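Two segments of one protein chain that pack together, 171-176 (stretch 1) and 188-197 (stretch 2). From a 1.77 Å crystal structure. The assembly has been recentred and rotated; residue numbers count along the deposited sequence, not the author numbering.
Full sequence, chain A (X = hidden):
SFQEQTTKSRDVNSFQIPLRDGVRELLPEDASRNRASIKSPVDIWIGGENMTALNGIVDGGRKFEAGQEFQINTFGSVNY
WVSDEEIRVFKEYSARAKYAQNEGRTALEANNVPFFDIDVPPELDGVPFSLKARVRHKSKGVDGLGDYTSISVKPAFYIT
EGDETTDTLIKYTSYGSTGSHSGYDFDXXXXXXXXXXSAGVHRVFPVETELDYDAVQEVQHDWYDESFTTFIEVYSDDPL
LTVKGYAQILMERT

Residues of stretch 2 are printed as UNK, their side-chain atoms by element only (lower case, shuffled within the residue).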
# COMPACT_ATOMS: atom_id res chain seq x y z
N LYS A 171 -35.44 2.21 -13.32
CA LYS A 171 -35.67 1.63 -14.63
C LYS A 171 -35.57 2.69 -15.73
O LYS A 171 -36.31 3.68 -15.70
CB LYS A 171 -37.05 0.98 -14.66
CG LYS A 171 -37.55 0.57 -16.05
CD LYS A 171 -38.93 -0.08 -15.98
CE LYS A 171 -40.01 0.94 -15.64
NZ LYS A 171 -41.35 0.28 -15.54
N TYR A 172 -34.69 2.48 -16.71
CA TYR A 172 -34.59 3.39 -17.87
C TYR A 172 -34.98 2.70 -19.16
O TYR A 172 -34.46 1.62 -19.48
CB TYR A 172 -33.18 3.94 -18.04
CG TYR A 172 -32.75 4.85 -16.93
CD1 TYR A 172 -32.96 6.23 -17.01
CD2 TYR A 172 -32.10 4.34 -15.81
CE1 TYR A 172 -32.56 7.08 -15.98
CE2 TYR A 172 -31.69 5.19 -14.78
CZ TYR A 172 -31.92 6.55 -14.87
OH TYR A 172 -31.52 7.38 -13.85
N THR A 173 -35.88 3.34 -19.90
CA THR A 173 -36.37 2.81 -21.19
C THR A 173 -36.43 3.90 -22.27
O THR A 173 -36.47 5.10 -21.95
CB THR A 173 -37.79 2.19 -21.05
OG1 THR A 173 -38.69 3.16 -20.51
CG2 THR A 173 -37.78 0.94 -20.14
N SER A 174 -36.45 3.49 -23.53
CA SER A 174 -36.60 4.45 -24.64
C SER A 174 -37.58 4.02 -25.74
O SER A 174 -38.07 4.85 -26.51
CB SER A 174 -35.24 4.79 -25.27
OG SER A 174 -34.77 3.72 -26.09
N TYR A 175 -37.86 2.72 -25.82
CA TYR A 175 -38.79 2.18 -26.83
C TYR A 175 -39.48 0.90 -26.37
O TYR A 175 -38.96 0.16 -25.53
CB TYR A 175 -38.09 1.92 -28.19
CG TYR A 175 -37.28 0.63 -28.25
CD1 TYR A 175 -37.87 -0.58 -28.67
CD2 TYR A 175 -35.94 0.61 -27.89
CE1 TYR A 175 -37.13 -1.76 -28.73
CE2 TYR A 175 -35.19 -0.56 -27.94
CZ TYR A 175 -35.79 -1.74 -28.35
OH TYR A 175 -35.02 -2.89 -28.39
N GLY A 176 -40.67 0.65 -26.93
CA GLY A 176 -41.30 -0.67 -26.87
C GLY A 176 -41.56 -1.15 -28.29
O GLY A 176 -41.67 -0.34 -29.21
N UNK A 188 -31.67 -5.02 -35.80
CA UNK A 188 -31.39 -4.74 -34.38
C UNK A 188 -31.84 -3.34 -34.00
O UNK A 188 -31.73 -2.40 -34.80
c UNK A 188 -29.91 -4.91 -34.05
c UNK A 188 -29.47 -6.36 -33.97
o UNK A 188 -28.25 -6.59 -33.83
o UNK A 188 -30.33 -7.27 -34.03
N UNK A 189 -32.37 -3.19 -32.79
CA UNK A 189 -32.79 -1.89 -32.28
C UNK A 189 -31.71 -1.19 -31.46
O UNK A 189 -30.75 -1.81 -31.01
c UNK A 189 -35.24 -2.50 -32.27
o UNK A 189 -35.30 -2.27 -33.48
c UNK A 189 -34.06 -2.03 -31.45
n UNK A 189 -36.18 -3.17 -31.62
N UNK A 190 -31.87 0.12 -31.27
CA UNK A 190 -31.01 0.85 -30.36
C UNK A 190 -31.79 1.39 -29.17
O UNK A 190 -32.68 2.24 -29.31
c UNK A 190 -29.31 2.71 -30.09
o UNK A 190 -29.40 1.39 -32.11
c UNK A 190 -30.22 1.97 -31.08
N UNK A 191 -31.45 0.88 -27.99
CA UNK A 191 -31.94 1.44 -26.75
C UNK A 191 -31.05 2.66 -26.50
O UNK A 191 -29.83 2.56 -26.56
c UNK A 191 -31.93 -0.39 -23.22
c UNK A 191 -31.85 0.39 -25.62
c UNK A 191 -33.59 1.32 -24.01
c UNK A 191 -32.18 0.78 -24.18
N UNK A 192 -31.65 3.83 -26.30
CA UNK A 192 -30.87 5.06 -26.13
C UNK A 192 -31.52 5.93 -25.07
O UNK A 192 -32.59 6.52 -25.29
c UNK A 192 -29.84 7.06 -27.40
o UNK A 192 -29.66 7.68 -28.47
o UNK A 192 -29.28 7.42 -26.33
c UNK A 192 -30.75 5.81 -27.47
N UNK A 193 -30.88 5.98 -23.91
CA UNK A 193 -31.39 6.78 -22.80
C UNK A 193 -30.35 7.78 -22.32
O UNK A 193 -29.14 7.52 -22.39
c UNK A 193 -30.73 5.07 -21.02
c UNK A 193 -31.88 5.89 -21.60
c UNK A 193 -33.04 4.98 -22.04
N UNK A 194 -30.82 8.91 -21.83
CA UNK A 194 -29.99 9.81 -21.07
C UNK A 194 -30.09 9.38 -19.61
O UNK A 194 -31.18 9.12 -19.10
c UNK A 194 -27.82 12.86 -22.13
s UNK A 194 -28.66 11.79 -23.28
c UNK A 194 -30.46 11.26 -21.22
c UNK A 194 -30.34 11.84 -22.62
N UNK A 195 -28.95 9.31 -18.95
CA UNK A 195 -28.89 8.97 -17.54
C UNK A 195 -28.08 10.02 -16.80
O UNK A 195 -27.08 10.52 -17.33
c UNK A 195 -28.24 7.18 -15.88
c UNK A 195 -28.27 7.56 -17.34
c UNK A 195 -29.06 6.52 -18.10
N UNK A 196 -28.53 10.38 -15.60
CA UNK A 196 -27.84 11.36 -14.79
C UNK A 196 -27.49 10.73 -13.45
O UNK A 196 -28.39 10.37 -12.68
c UNK A 196 -28.69 12.64 -14.58
o UNK A 196 -28.99 13.23 -15.86
c UNK A 196 -27.95 13.65 -13.74
N UNK A 197 -26.20 10.63 -13.17
CA UNK A 197 -25.73 9.90 -11.98
C UNK A 197 -24.77 10.70 -11.10
O UNK A 197 -23.95 11.47 -11.59
c UNK A 197 -24.95 6.44 -13.69
c UNK A 197 -25.85 7.59 -13.23
c UNK A 197 -25.04 8.60 -12.40
c UNK A 197 -27.09 7.06 -12.50
O HOH W 1 -30.85 9.79 -14.31
O HOH W 2 -34.71 4.08 -28.66

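Position 188 carries two carbons, the second bearing two oxygens. Its CA-to-CB bond points away, and its closest side-chain atom, CB, is 7.9 Å from OH of Tyr 175: a carboxylate, Asp 188. Position 189 has two carbons, the second with one oxygen and one nitrogen. Its CB points toward stretch 1 and lies 3.3 Å from OH of Tyr 175, and the planar amide makes it Asn 189.

At 190 one carbon carries an oxygen and a carbon, and the CA-to-CB bond points away; this is Thr 190. Its backbone does the work: O of Thr 190 accepts from a water, 2.8 Å away, that also hydrogen-bonds OG of Ser 174 at 2.6 Å.

Position 191 has four carbons forked at the second, one terminal carbon 3.4 Å from OG of Ser 174: Leu 191. Its CB leaves sideways, yet chi1 t and chi2 p bring the end, CD1, closer. Its CA sits at the edge of the Tyr 175 ring, 4.0 Å from CE2 of Tyr 175.

Position 192 shows two carbons, the second with two oxygens, and the end leads away: Asp 192. What reaches stretch 1 is the backbone, N of Asp 192 donating to OG of Ser 174 at 3.1 Å and a nearly straight 173°.

At 193 one carbon carries two carbons, its CA-to-CB bond toward stretch 1 and one terminal carbon 3.4 Å from O of Thr 173: Val 193. That carbon is CG1; CG2 of Val 193 packs 4.0 Å from CB of Tyr 172.

Position 194 is an unbranched chain of two carbons, sulfur and carbon, and its CA-to-CB bond points away: Met 194.

At 195 one carbon again bears two carbons, a terminal one over a face of the Tyr 172 ring: Val 195. Its CG2 stands 4.0 Å from the centroid of the Tyr 172 ring and 8° off the normal, a CH-pi contact.

At 196 a carbon carries one oxygen and one carbon; its nearest side-chain atom, CB, is 6.0 Å from OH of Tyr 172: Thr 196. A water bridges N of Thr 196, at 2.7 Å, to OH of Tyr 172, at 2.5 Å. Position 197 has four carbons forked at the second, a terminal carbon still 4.6 Å from OH of Tyr 172: Leu 197.

The rule is economical. Two tyrosines supply most of stretch 1's area, one resting a face on valine, the other setting an edge against the strand backbone. Between them a serine hydroxyl meets backbone N directly and backbone O through water, so this direct hydrogen bond depends on a side chain.

Stretch 2 188-197: DNTLDVMVTL
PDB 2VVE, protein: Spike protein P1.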